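Local coordinates for MFP2b (Ascaris suum, PDB 2BJR), which probably enhances polymerization of the major sperm protein during amoeboid motility of nematode sperm, and binds a zinc ion, at residues W204-A213 with N225-W233; N311-V319 with L346-L357. One frame throughout, in Å; residues are numbered along the deposited sequence.

Interaction 1 of 2, residues W204-A213 with N225-W233; sequences WPTVGTPVRA and NPDQYVALW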
ATOM      1  N   TRP A 204       0.538   7.332  17.190  1.00 25.33           N
ATOM      2  CA  TRP A 204      -0.627   7.629  16.353  1.00 25.54           C
ATOM      3  C   TRP A 204      -0.202   8.563  15.205  1.00 26.76           C
ATOM      4  O   TRP A 204       0.643   9.425  15.424  1.00 26.42           O
ATOM      5  CB  TRP A 204      -1.730   8.283  17.197  1.00 25.28           C
ATOM      6  CG  TRP A 204      -3.036   8.304  16.526  1.00 24.67           C
ATOM      7  CD1 TRP A 204      -3.684   9.378  16.005  1.00 25.25           C
ATOM      8  CD2 TRP A 204      -3.860   7.170  16.259  1.00 22.82           C
ATOM      9  NE1 TRP A 204      -4.864   8.983  15.426  1.00 24.39           N
ATOM     10  CE2 TRP A 204      -5.004   7.632  15.579  1.00 24.13           C
ATOM     11  CE3 TRP A 204      -3.755   5.815  16.543  1.00 21.99           C
ATOM     12  CZ2 TRP A 204      -6.019   6.797  15.187  1.00 22.86           C
ATOM     13  CZ3 TRP A 204      -4.743   4.988  16.149  1.00 20.70           C
ATOM     14  CH2 TRP A 204      -5.888   5.475  15.490  1.00 21.84           C
ATOM     15  N   PRO A 205      -0.731   8.364  13.997  1.00 28.08           N
ATOM     16  CA  PRO A 205      -0.343   9.164  12.828  1.00 29.32           C
ATOM     17  C   PRO A 205      -0.544  10.682  12.980  1.00 31.53           C
ATOM     18  O   PRO A 205      -1.548  11.142  13.510  1.00 30.19           O
ATOM     19  CB  PRO A 205      -1.280   8.670  11.734  1.00 29.69           C
ATOM     20  CG  PRO A 205      -1.650   7.343  12.110  1.00 28.67           C
ATOM     21  CD  PRO A 205      -1.743   7.352  13.637  1.00 27.67           C
ATOM     22  N   THR A 206       0.437  11.426  12.480  1.00 34.11           N
ATOM     23  CA  THR A 206       0.416  12.903  12.410  1.00 35.71           C
ATOM     24  C   THR A 206       0.421  13.400  10.957  1.00 35.67           C
ATOM     25  O   THR A 206       0.186  14.569  10.698  1.00 38.10           O
ATOM     26  CB  THR A 206       1.674  13.461  13.136  1.00 35.80           C
ATOM     27  OG1 THR A 206       2.867  12.971  12.498  1.00 36.72           O
ATOM     28  CG2 THR A 206       1.798  12.924  14.547  1.00 37.49           C
ATOM     29  N   VAL A 207       0.670  12.500  10.007  1.00 36.31           N
ATOM     30  CA  VAL A 207       0.968  12.856   8.610  1.00 35.54           C
ATOM     31  C   VAL A 207      -0.302  12.824   7.751  1.00 34.29           C
ATOM     32  O   VAL A 207      -0.294  13.206   6.531  1.00 33.97           O
ATOM     33  CB  VAL A 207       2.069  11.905   8.015  1.00 37.01           C
ATOM     34  CG1 VAL A 207       3.029  11.446   9.080  1.00 39.54           C
ATOM     35  CG2 VAL A 207       1.490  10.691   7.425  1.00 37.38           C
ATOM     36  N   GLY A 208      -1.400  12.375   8.384  1.00 31.22           N
ATOM     37  CA  GLY A 208      -2.683  12.296   7.719  1.00 29.01           C
ATOM     38  C   GLY A 208      -3.844  11.977   8.632  1.00 26.65           C
ATOM     39  O   GLY A 208      -3.716  11.868   9.832  1.00 26.85           O
ATOM     40  N   THR A 209      -4.994  11.859   8.008  1.00 25.03           N
ATOM     41  CA  THR A 209      -6.273  11.777   8.675  1.00 23.61           C
ATOM     42  C   THR A 209      -6.832  10.384   8.456  1.00 21.24           C
ATOM     43  O   THR A 209      -7.268  10.094   7.364  1.00 19.80           O
ATOM     44  CB  THR A 209      -7.212  12.805   8.050  1.00 25.07           C
ATOM     45  OG1 THR A 209      -6.681  14.150   8.218  1.00 25.04           O
ATOM     46  CG2 THR A 209      -8.552  12.844   8.785  1.00 25.94           C
ATOM     47  N   PRO A 210      -6.815   9.540   9.475  1.00 20.39           N
ATOM     48  CA  PRO A 210      -7.383   8.184   9.351  1.00 19.68           C
ATOM     49  C   PRO A 210      -8.908   8.266   9.191  1.00 19.06           C
ATOM     50  O   PRO A 210      -9.517   9.305   9.509  1.00 19.07           O
ATOM     51  CB  PRO A 210      -7.002   7.490  10.658  1.00 20.43           C
ATOM     52  CG  PRO A 210      -6.315   8.514  11.495  1.00 23.85           C
ATOM     53  CD  PRO A 210      -6.226   9.788  10.804  1.00 21.10           C
ATOM     54  N   VAL A 211      -9.497   7.205   8.654  1.00 16.97           N
ATOM     55  CA  VAL A 211     -10.877   7.162   8.282  1.00 16.90           C
ATOM     56  C   VAL A 211     -11.658   6.419   9.343  1.00 16.95           C
ATOM     57  O   VAL A 211     -11.484   5.195   9.547  1.00 14.88           O
ATOM     58  CB  VAL A 211     -11.048   6.515   6.887  1.00 16.66           C
ATOM     59  CG1 VAL A 211     -12.523   6.361   6.564  1.00 16.11           C
ATOM     60  CG2 VAL A 211     -10.300   7.351   5.776  1.00 17.25           C
ATOM     61  N   ARG A 212     -12.556   7.156  10.024  1.00 16.56           N
ATOM     62  CA  ARG A 212     -13.254   6.622  11.182  1.00 17.55           C
ATOM     63  C   ARG A 212     -14.528   5.889  10.796  1.00 16.33           C
ATOM     64  O   ARG A 212     -15.247   6.338   9.918  1.00 17.38           O
ATOM     65  CB  ARG A 212     -13.645   7.758  12.129  1.00 18.13           C
ATOM     66  CG  ARG A 212     -14.238   7.240  13.449  1.00 19.18           C
ATOM     67  CD  ARG A 212     -14.151   8.246  14.596  1.00 19.32           C
ATOM     68  NE  ARG A 212     -14.693   9.556  14.224  1.00 22.71           N
ATOM     69  CZ  ARG A 212     -15.104  10.506  15.086  1.00 23.72           C
ATOM     70  NH1 ARG A 212     -15.144  10.288  16.373  1.00 21.38           N
ATOM     71  NH2 ARG A 212     -15.503  11.686  14.632  1.00 23.92           N
ATOM     72  N   ALA A 213     -14.771   4.741  11.408  1.00 14.78           N
ATOM     73  CA  ALA A 213     -15.940   3.955  11.198  1.00 15.56           C
ATOM     74  C   ALA A 213     -17.179   4.857  11.320  1.00 17.26           C
ATOM     75  O   ALA A 213     -17.351   5.486  12.368  1.00 18.50           O
ATOM     76  CB  ALA A 213     -16.007   2.863  12.179  1.00 14.92           C
ATOM     77  N   ASN A 225     -12.782   0.100  21.808  1.00 22.65           N
ATOM     78  CA  ASN A 225     -12.810   1.547  21.710  1.00 22.52           C
ATOM     79  C   ASN A 225     -13.873   2.032  20.720  1.00 22.94           C
ATOM     80  O   ASN A 225     -13.947   1.512  19.586  1.00 22.06           O
ATOM     81  CB  ASN A 225     -11.419   2.017  21.301  1.00 22.85           C
ATOM     82  CG  ASN A 225     -11.168   3.465  21.567  1.00 22.38           C
ATOM     83  OD1 ASN A 225     -11.730   4.344  20.921  1.00 22.86           O
ATOM     84  ND2 ASN A 225     -10.272   3.740  22.536  1.00 23.98           N
ATOM     85  N   PRO A 226     -14.710   3.000  21.119  1.00 22.80           N
ATOM     86  CA  PRO A 226     -15.702   3.577  20.216  1.00 21.83           C
ATOM     87  C   PRO A 226     -15.149   4.259  18.945  1.00 20.49           C
ATOM     88  O   PRO A 226     -15.892   4.402  17.967  1.00 19.64           O
ATOM     89  CB  PRO A 226     -16.457   4.591  21.099  1.00 22.39           C
ATOM     90  CG  PRO A 226     -16.144   4.247  22.490  1.00 23.62           C
ATOM     91  CD  PRO A 226     -14.764   3.614  22.465  1.00 24.08           C
ATOM     92  N   ASP A 227     -13.887   4.684  18.945  1.00 20.59           N
ATOM     93  CA  ASP A 227     -13.285   5.364  17.787  1.00 20.35           C
ATOM     94  C   ASP A 227     -12.326   4.381  17.104  1.00 19.79           C
ATOM     95  O   ASP A 227     -11.206   4.101  17.567  1.00 18.47           O
ATOM     96  CB  ASP A 227     -12.599   6.659  18.194  1.00 21.63           C
ATOM     97  CG  ASP A 227     -13.578   7.660  18.754  1.00 25.25           C
ATOM     98  OD1 ASP A 227     -14.644   7.898  18.127  1.00 24.19           O
ATOM     99  OD2 ASP A 227     -13.378   8.229  19.851  1.00 31.39           O
ATOM    100  N   GLN A 228     -12.830   3.848  16.000  1.00 18.62           N
ATOM    101  CA  GLN A 228     -12.176   2.786  15.257  1.00 16.74           C
ATOM    102  C   GLN A 228     -11.942   3.264  13.843  1.00 15.89           C
ATOM    103  O   GLN A 228     -12.790   3.909  13.279  1.00 15.98           O
ATOM    104  CB  GLN A 228     -13.083   1.575  15.243  1.00 15.57           C
ATOM    105  CG  GLN A 228     -13.273   0.921  16.578  1.00 17.48           C
ATOM    106  CD  GLN A 228     -14.435  -0.072  16.630  1.00 19.55           C
ATOM    107  OE1 GLN A 228     -14.795  -0.702  15.617  1.00 17.16           O
ATOM    108  NE2 GLN A 228     -15.016  -0.224  17.802  1.00 18.72           N
ATOM    109  N   TYR A 229     -10.792   2.943  13.272  1.00 14.33           N
ATOM    110  CA  TYR A 229     -10.397   3.464  11.994  1.00 14.95           C
ATOM    111  C   TYR A 229      -9.938   2.340  11.080  1.00 15.05           C
ATOM    112  O   TYR A 229      -9.552   1.287  11.540  1.00 16.79           O
ATOM    113  CB  TYR A 229      -9.269   4.459  12.130  1.00 15.33           C
ATOM    114  CG  TYR A 229      -9.565   5.624  13.089  1.00 18.14           C
ATOM    115  CD1 TYR A 229      -9.430   5.454  14.481  1.00 18.44           C
ATOM    116  CD2 TYR A 229      -9.966   6.853  12.610  1.00 18.21           C
ATOM    117  CE1 TYR A 229      -9.650   6.503  15.361  1.00 18.82           C
ATOM    118  CE2 TYR A 229     -10.245   7.897  13.504  1.00 18.95           C
ATOM    119  CZ  TYR A 229     -10.028   7.700  14.873  1.00 19.95           C
ATOM    120  OH  TYR A 229     -10.281   8.704  15.776  1.00 22.38           O
ATOM    121  N   VAL A 230     -10.066   2.563   9.775  1.00 14.28           N
ATOM    122  CA  VAL A 230      -9.785   1.531   8.784  1.00 13.94           C
ATOM    123  C   VAL A 230      -8.288   1.237   8.606  1.00 13.79           C
ATOM    124  O   VAL A 230      -7.486   2.137   8.398  1.00 15.69           O
ATOM    125  CB  VAL A 230     -10.338   1.981   7.438  1.00 14.26           C
ATOM    126  CG1 VAL A 230      -9.957   0.922   6.314  1.00 12.44           C
ATOM    127  CG2 VAL A 230     -11.848   2.118   7.512  1.00 14.11           C
ATOM    128  N   ALA A 231      -7.940  -0.040   8.650  1.00 14.19           N
ATOM    129  CA  ALA A 231      -6.566  -0.491   8.422  1.00 14.93           C
ATOM    130  C   ALA A 231      -6.631  -1.792   7.653  1.00 14.94           C
ATOM    131  O   ALA A 231      -7.652  -2.506   7.702  1.00 14.04           O
ATOM    132  CB  ALA A 231      -5.884  -0.685   9.743  1.00 16.04           C
ATOM    133  N   LEU A 232      -5.522  -2.089   6.956  1.00 15.14           N
ATOM    134  CA  LEU A 232      -5.314  -3.271   6.161  1.00 15.01           C
ATOM    135  C   LEU A 232      -4.090  -4.030   6.624  1.00 15.13           C
ATOM    136  O   LEU A 232      -3.065  -3.438   6.937  1.00 16.23           O
ATOM    137  CB  LEU A 232      -5.111  -2.867   4.727  1.00 14.72           C
ATOM    138  CG  LEU A 232      -4.681  -3.879   3.667  1.00 13.54           C
ATOM    139  CD1 LEU A 232      -5.806  -4.808   3.399  1.00 14.47           C
ATOM    140  CD2 LEU A 232      -4.175  -3.168   2.417  1.00 15.17           C
ATOM    141  N   TRP A 233      -4.249  -5.342   6.710  1.00 15.98           N
ATOM    142  CA  TRP A 233      -3.189  -6.271   7.056  1.00 15.18           C
ATOM    143  C   TRP A 233      -3.252  -7.396   6.000  1.00 15.58           C
ATOM    144  O   TRP A 233      -4.141  -7.401   5.140  1.00 15.99           O
ATOM    145  CB  TRP A 233      -3.533  -6.847   8.385  1.00 16.61           C
ATOM    146  CG  TRP A 233      -2.472  -7.450   9.171  1.00 14.28           C
ATOM    147  CD1 TRP A 233      -1.213  -7.006   9.321  1.00 17.70           C
ATOM    148  CD2 TRP A 233      -2.601  -8.603   9.988  1.00 15.59           C
ATOM    149  NE1 TRP A 233      -0.531  -7.797  10.215  1.00 18.27           N
ATOM    150  CE2 TRP A 233      -1.362  -8.802  10.630  1.00 19.45           C
ATOM    151  CE3 TRP A 233      -3.657  -9.473  10.286  1.00 17.79           C
ATOM    152  CZ2 TRP A 233      -1.151  -9.824  11.559  1.00 21.83           C
ATOM    153  CZ3 TRP A 233      -3.443 -10.508  11.203  1.00 20.24           C
ATOM    154  CH2 TRP A 233      -2.194 -10.680  11.819  1.00 21.09           C
TER
HETATM  155  O   HOH W   1      -7.920   4.843   8.715  1.00 16.21           O
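The phenol ring of Tyr229 is held between two very different partners: the edge of Trp204 meets one face, and the aliphatic part of Arg212 lies over the opposite face. The setting is an antiparallel sheet in the second cytosolic motility protein region; strand 209-210 pairs there with 268-274, and the run that follows it meets the start of strand 229-235 in a single backbone bridge, Arg212 to Tyr229. The aromatic pair is an offset edge-to-face stack, with centroids 5.3 Å apart and planes at 62°; Trp204 CZ2 comes within 3.6 Å of Tyr229 CE1. With CG trans to the backbone N (chi1 -166°), the indole reaches across to this face. Pro210 adds a third apolar contact, its CB lying 3.6 Å from Tyr229 CD2.

On the other face, CG of Arg212 sits over the ring, and the guanidinium plane is nearly parallel to that of the phenol although its charged end is directed to Asp227. The bend at chi3 (52°) turns the chain there. NH1 of Arg212 then forms a salt bridge of 3.0 Å with Asp227 OD1, which lies in the guanidinium plane but is met from above the carboxylate plane. Ser217 OG bonds the same oxygen, so two partners grip OD1.

Backbone bonds flank the bridge. Ala213 N donates to Gln228 O at 2.8 Å, and Val230 N donates to Val211 O at 3.0 Å. Asn225 OD1 accepts from Asp227 N, an Asx turn just ahead of the strand. At the Val211-Val230 end, where N and O are too far apart to bond directly, a water joins them: it accepts from Val211 N and donates to Val230 O, 2.8 Å from each of these two atoms.

Interaction 2 of 2, residues N311-V319 with L346-L357; sequences NISPAVLIV and LVGPAVHSCMVL
Val316 and Met355, the latter present as selenomethionine, form an antiparallel hydrogen-bonded pair: Val316 N donates to Met355 O and Met355 N to Val316 O, each N-to-O distance being 2.9 Å. Next to it, Ala315 and Val356 make a non-hydrogen-bonded pair, and Leu357 N reaches Pro314 O at 3.1 Å. The short strand axes run at 159°, 4.7 Å apart at closest approach, so strands 313-319 and 355-361 are antiparallel neighbours in the second sheet of the 192-361 cytosolic motility protein region, away from the zinc site.

Side chains extend the contact in both directions. Pro314 CB packs on Leu357 CB at 4.0 Å, crossing it at a slant. Leu317 is steered by its first torsion (CG anti to the carbonyl carbon, chi1 -79°), which brings its CG to 4.0 Å from Cys354 SG, while CD2 meets Leu346 CD1 at 3.9 Å as the two leucines slide past one another.

Beyond Leu317 direct pairing gives way to water. Ser353 OG holds two waters, one accepting from Ile318 N and the other donating to Ile318 O, so both backbone polar atoms of Ile318 are linked to a single hydroxyl. A type I turn from Val351 to Cys354, with Cys354 N bonded to Val351 O, places Ser353 there and leads into strand 355-361.

Further out, strand 322-329 bonds to the backbone of strand 313-319, strand 334-339 packs against Leu317 and Cys354, and strand 282-288 meets Val316, Met355 and Leu357.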
ATOM      1  N   ASN A 311     -12.673  -9.949  -3.242  1.00 20.61           N
ATOM      2  CA  ASN A 311     -12.198  -8.601  -2.990  1.00 19.51           C
ATOM      3  C   ASN A 311     -12.743  -8.106  -1.679  1.00 18.76           C
ATOM      4  O   ASN A 311     -13.897  -8.330  -1.354  1.00 17.84           O
ATOM      5  CB  ASN A 311     -12.602  -7.706  -4.139  1.00 20.75           C
ATOM      6  CG  ASN A 311     -12.222  -8.328  -5.485  1.00 23.07           C
ATOM      7  OD1 ASN A 311     -11.165  -8.992  -5.594  1.00 21.14           O
ATOM      8  ND2 ASN A 311     -13.094  -8.180  -6.479  1.00 23.63           N
ATOM      9  N   ILE A 312     -11.894  -7.479  -0.880  1.00 17.74           N
ATOM     10  CA  ILE A 312     -12.251  -7.183   0.494  1.00 17.08           C
ATOM     11  C   ILE A 312     -12.415  -5.688   0.721  1.00 16.36           C
ATOM     12  O   ILE A 312     -11.579  -4.905   0.296  1.00 17.42           O
ATOM     13  CB  ILE A 312     -11.178  -7.777   1.401  1.00 17.25           C
ATOM     14  CG1 ILE A 312     -10.979  -9.278   1.117  1.00 19.47           C
ATOM     15  CG2 ILE A 312     -11.552  -7.592   2.839  1.00 16.65           C
ATOM     16  CD1 ILE A 312     -12.200 -10.157   1.385  1.00 22.40           C
ATOM     17  N   SER A 313     -13.466  -5.307   1.441  1.00 15.37           N
ATOM     18  CA  SER A 313     -13.836  -3.920   1.701  1.00 15.35           C
ATOM     19  C   SER A 313     -13.949  -3.685   3.205  1.00 15.70           C
ATOM     20  O   SER A 313     -14.282  -4.632   3.939  1.00 14.60           O
ATOM     21  CB  SER A 313     -15.209  -3.597   1.064  1.00 16.03           C
ATOM     22  OG  SER A 313     -15.167  -3.827  -0.329  1.00 16.24           O
ATOM     23  N   PRO A 314     -13.739  -2.436   3.674  1.00 14.94           N
ATOM     24  CA  PRO A 314     -13.991  -2.126   5.077  1.00 14.69           C
ATOM     25  C   PRO A 314     -15.514  -2.070   5.336  1.00 14.72           C
ATOM     26  O   PRO A 314     -16.232  -1.545   4.501  1.00 14.72           O
ATOM     27  CB  PRO A 314     -13.366  -0.703   5.258  1.00 13.72           C
ATOM     28  CG  PRO A 314     -12.620  -0.435   4.035  1.00 14.16           C
ATOM     29  CD  PRO A 314     -13.293  -1.225   2.945  1.00 15.47           C
ATOM     30  N   ALA A 315     -15.969  -2.529   6.492  1.00 15.28           N
ATOM     31  CA  ALA A 315     -17.406  -2.609   6.786  1.00 16.15           C
ATOM     32  C   ALA A 315     -17.627  -2.608   8.277  1.00 17.17           C
ATOM     33  O   ALA A 315     -16.923  -3.278   9.018  1.00 16.14           O
ATOM     34  CB  ALA A 315     -17.985  -3.844   6.190  1.00 17.12           C
ATOM     35  N   VAL A 316     -18.610  -1.836   8.719  1.00 17.20           N
ATOM     36  CA  VAL A 316     -19.080  -1.902  10.072  1.00 17.95           C
ATOM     37  C   VAL A 316     -20.212  -2.931  10.092  1.00 19.28           C
ATOM     38  O   VAL A 316     -21.189  -2.810   9.334  1.00 20.00           O
ATOM     39  CB  VAL A 316     -19.626  -0.527  10.506  1.00 19.12           C
ATOM     40  CG1 VAL A 316     -20.191  -0.597  11.885  1.00 19.61           C
ATOM     41  CG2 VAL A 316     -18.538   0.540  10.422  1.00 17.52           C
ATOM     42  N   LEU A 317     -20.070  -3.932  10.945  1.00 18.28           N
ATOM     43  CA  LEU A 317     -21.061  -4.968  11.174  1.00 19.96           C
ATOM     44  C   LEU A 317     -21.920  -4.586  12.367  1.00 20.62           C
ATOM     45  O   LEU A 317     -21.462  -3.876  13.259  1.00 20.96           O
ATOM     46  CB  LEU A 317     -20.376  -6.295  11.515  1.00 19.16           C
ATOM     47  CG  LEU A 317     -19.798  -7.111  10.359  1.00 19.72           C
ATOM     48  CD1 LEU A 317     -18.681  -6.363   9.706  1.00 20.37           C
ATOM     49  CD2 LEU A 317     -19.358  -8.475  10.850  1.00 21.63           C
ATOM     50  N   ILE A 318     -23.158  -5.073  12.372  1.00 22.17           N
ATOM     51  CA  ILE A 318     -24.017  -5.004  13.545  1.00 23.85           C
ATOM     52  C   ILE A 318     -24.059  -6.379  14.200  1.00 24.82           C
ATOM     53  O   ILE A 318     -24.569  -7.322  13.610  1.00 25.01           O
ATOM     54  CB  ILE A 318     -25.458  -4.590  13.155  1.00 24.39           C
ATOM     55  CG1 ILE A 318     -25.461  -3.277  12.386  1.00 25.77           C
ATOM     56  CG2 ILE A 318     -26.341  -4.510  14.389  1.00 24.90           C
ATOM     57  CD1 ILE A 318     -24.803  -2.124  13.107  1.00 28.78           C
ATOM     58  N   VAL A 319     -23.492  -6.483  15.392  1.00 25.96           N
ATOM     59  CA  VAL A 319     -23.349  -7.723  16.136  1.00 28.76           C
ATOM     60  C   VAL A 319     -23.872  -7.493  17.555  1.00 29.85           C
ATOM     61  O   VAL A 319     -23.383  -6.610  18.281  1.00 29.76           O
ATOM     62  CB  VAL A 319     -21.859  -8.134  16.218  1.00 28.73           C
ATOM     63  CG1 VAL A 319     -21.651  -9.374  17.147  1.00 30.52           C
ATOM     64  CG2 VAL A 319     -21.342  -8.406  14.879  1.00 30.89           C
ATOM     65  N   LEU A 346     -20.639 -13.354   9.402  1.00 24.64           N
ATOM     66  CA  LEU A 346     -21.975 -13.178   8.847  1.00 25.62           C
ATOM     67  C   LEU A 346     -22.001 -13.496   7.358  1.00 25.66           C
ATOM     68  O   LEU A 346     -21.079 -13.185   6.648  1.00 24.35           O
ATOM     69  CB  LEU A 346     -22.465 -11.727   9.064  1.00 25.28           C
ATOM     70  CG  LEU A 346     -22.376 -11.145  10.454  1.00 27.63           C
ATOM     71  CD1 LEU A 346     -23.038  -9.759  10.432  1.00 28.66           C
ATOM     72  CD2 LEU A 346     -23.042 -12.003  11.461  1.00 31.65           C
ATOM     73  N   VAL A 347     -23.069 -14.137   6.888  1.00 25.84           N
ATOM     74  CA  VAL A 347     -23.247 -14.419   5.479  1.00 26.55           C
ATOM     75  C   VAL A 347     -24.680 -14.159   5.030  1.00 27.42           C
ATOM     76  O   VAL A 347     -25.617 -14.201   5.848  1.00 25.98           O
ATOM     77  CB  VAL A 347     -22.955 -15.907   5.108  1.00 27.25           C
ATOM     78  CG1 VAL A 347     -21.516 -16.237   5.405  1.00 28.38           C
ATOM     79  CG2 VAL A 347     -23.906 -16.893   5.889  1.00 29.06           C
ATOM     80  N   GLY A 348     -24.801 -13.964   3.723  1.00 27.73           N
ATOM     81  CA  GLY A 348     -26.079 -13.886   3.031  1.00 29.89           C
ATOM     82  C   GLY A 348     -26.845 -12.683   3.512  1.00 30.20           C
ATOM     83  O   GLY A 348     -26.274 -11.617   3.628  1.00 30.32           O
ATOM     84  N   PRO A 349     -28.122 -12.861   3.857  1.00 31.21           N
ATOM     85  CA  PRO A 349     -28.958 -11.727   4.285  1.00 30.74           C
ATOM     86  C   PRO A 349     -28.446 -11.050   5.563  1.00 29.67           C
ATOM     87  O   PRO A 349     -28.730  -9.868   5.815  1.00 29.82           O
ATOM     88  CB  PRO A 349     -30.346 -12.356   4.574  1.00 31.58           C
ATOM     89  CG  PRO A 349     -30.294 -13.770   4.132  1.00 32.03           C
ATOM     90  CD  PRO A 349     -28.840 -14.155   3.886  1.00 31.41           C
ATOM     91  N   ALA A 350     -27.730 -11.801   6.383  1.00 27.97           N
ATOM     92  CA  ALA A 350     -27.171 -11.246   7.591  1.00 26.74           C
ATOM     93  C   ALA A 350     -26.155 -10.124   7.303  1.00 25.21           C
ATOM     94  O   ALA A 350     -25.875  -9.357   8.205  1.00 23.98           O
ATOM     95  CB  ALA A 350     -26.534 -12.319   8.434  1.00 27.43           C
ATOM     96  N   VAL A 351     -25.616 -10.018   6.087  1.00 24.53           N
ATOM     97  CA  VAL A 351     -24.672  -8.922   5.779  1.00 24.32           C
ATOM     98  C   VAL A 351     -25.363  -7.656   5.278  1.00 24.79           C
ATOM     99  O   VAL A 351     -24.739  -6.603   5.182  1.00 23.55           O
ATOM    100  CB  VAL A 351     -23.542  -9.311   4.794  1.00 24.94           C
ATOM    101  CG1 VAL A 351     -22.868 -10.630   5.199  1.00 23.68           C
ATOM    102  CG2 VAL A 351     -24.044  -9.392   3.355  1.00 25.22           C
ATOM    103  N   HIS A 352     -26.661  -7.748   4.976  1.00 24.94           N
ATOM    104  CA  HIS A 352     -27.370  -6.611   4.406  1.00 24.97           C
ATOM    105  C   HIS A 352     -27.463  -5.417   5.386  1.00 24.44           C
ATOM    106  O   HIS A 352     -27.584  -4.299   4.917  1.00 25.03           O
ATOM    107  CB  HIS A 352     -28.755  -7.032   3.891  1.00 25.54           C
ATOM    108  CG  HIS A 352     -28.708  -8.022   2.755  1.00 27.47           C
ATOM    109  ND1 HIS A 352     -29.851  -8.475   2.119  1.00 31.01           N
ATOM    110  CD2 HIS A 352     -27.672  -8.676   2.181  1.00 29.35           C
ATOM    111  CE1 HIS A 352     -29.509  -9.355   1.189  1.00 33.25           C
ATOM    112  NE2 HIS A 352     -28.191  -9.498   1.204  1.00 30.33           N
ATOM    113  N   SER A 353     -27.372  -5.650   6.701  1.00 24.55           N
ATOM    114  CA  SER A 353     -27.292  -4.574   7.705  1.00 25.05           C
ATOM    115  C   SER A 353     -25.903  -3.876   7.842  1.00 24.35           C
ATOM    116  O   SER A 353     -25.773  -2.846   8.589  1.00 24.21           O
ATOM    117  CB  SER A 353     -27.688  -5.072   9.095  1.00 26.17           C
ATOM    118  OG  SER A 353     -26.978  -6.259   9.480  1.00 26.31           O
ATOM    119  N   CYS A 354     -24.889  -4.424   7.172  1.00 22.61           N
ATOM    120  CA  CYS A 354     -23.518  -3.880   7.225  1.00 22.54           C
ATOM    121  C   CYS A 354     -23.529  -2.460   6.648  1.00 20.83           C
ATOM    122  O   CYS A 354     -24.306  -2.169   5.753  1.00 20.64           O
ATOM    123  CB  CYS A 354     -22.489  -4.728   6.393  1.00 23.69           C
ATOM    124  SG  CYS A 354     -22.101  -6.237   7.243  1.00 32.77           S
HETATM  125  N   MSE A 355     -22.606  -1.621   7.103  1.00 19.16           N
HETATM  126  CA  MSE A 355     -22.384  -0.322   6.500  1.00 20.09           C
HETATM  127  C   MSE A 355     -20.989  -0.378   5.856  1.00 19.58           C
HETATM  128  O   MSE A 355     -20.005  -0.644   6.534  1.00 21.15           O
HETATM  129  CB  MSE A 355     -22.468   0.801   7.541  1.00 19.43           C
HETATM  130  CG  MSE A 355     -23.773   0.865   8.361  1.00 24.06           C
HETATM  131 SE   MSE A 355     -25.105   1.534   7.127  1.00 32.26          SE
HETATM  132  CE  MSE A 355     -24.502   3.277   6.711  1.00 25.55           C
ATOM    133  N   VAL A 356     -20.903  -0.170   4.550  1.00 18.75           N
ATOM    134  CA  VAL A 356     -19.664  -0.414   3.813  1.00 18.73           C
ATOM    135  C   VAL A 356     -18.998   0.912   3.469  1.00 17.47           C
ATOM    136  O   VAL A 356     -19.666   1.857   3.054  1.00 17.01           O
ATOM    137  CB  VAL A 356     -19.953  -1.230   2.526  1.00 18.90           C
ATOM    138  CG1 VAL A 356     -18.735  -1.404   1.670  1.00 18.93           C
ATOM    139  CG2 VAL A 356     -20.495  -2.534   2.903  1.00 18.65           C
ATOM    140  N   LEU A 357     -17.675   1.016   3.610  1.00 16.67           N
ATOM    141  CA  LEU A 357     -16.989   2.260   3.236  1.00 15.64           C
ATOM    142  C   LEU A 357     -16.954   2.325   1.710  1.00 17.54           C
ATOM    143  O   LEU A 357     -16.434   1.412   1.061  1.00 17.43           O
ATOM    144  CB  LEU A 357     -15.546   2.318   3.796  1.00 15.25           C
ATOM    145  CG  LEU A 357     -14.810   3.591   3.326  1.00 16.37           C
ATOM    146  CD1 LEU A 357     -15.513   4.848   3.891  1.00 13.38           C
ATOM    147  CD2 LEU A 357     -13.362   3.572   3.680  1.00 14.97           C
TER
HETATM  148  O   HOH W   2     -24.182  -6.442   9.904  1.00 21.62           O
HETATM  149  O   HOH W   3     -26.800  -7.580  12.266  1.00 44.70           O

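In the fold
Along the chain the two contacts follow in series. Interaction 1 comes first, its segments separated by 11 residues with neither helix nor strand, and closes a short loop that brings the start of strand 229-235 back against 204-213. Only after it is complete does interaction 2 open, its ends 27 residues apart; the intervening chain is largely strand and returns through 322-329, 334-339 and 342-347 before 355-361 pairs with 313-319. The loops neither nest nor cross. The centres of interactions 1 and 2 lie about 19 Å apart, yet the two β-sheets touch: Val230 CG1 packs 3.8 Å from Pro314 CG, and Ala213 CB lies 3.9 Å from Val316 CG2.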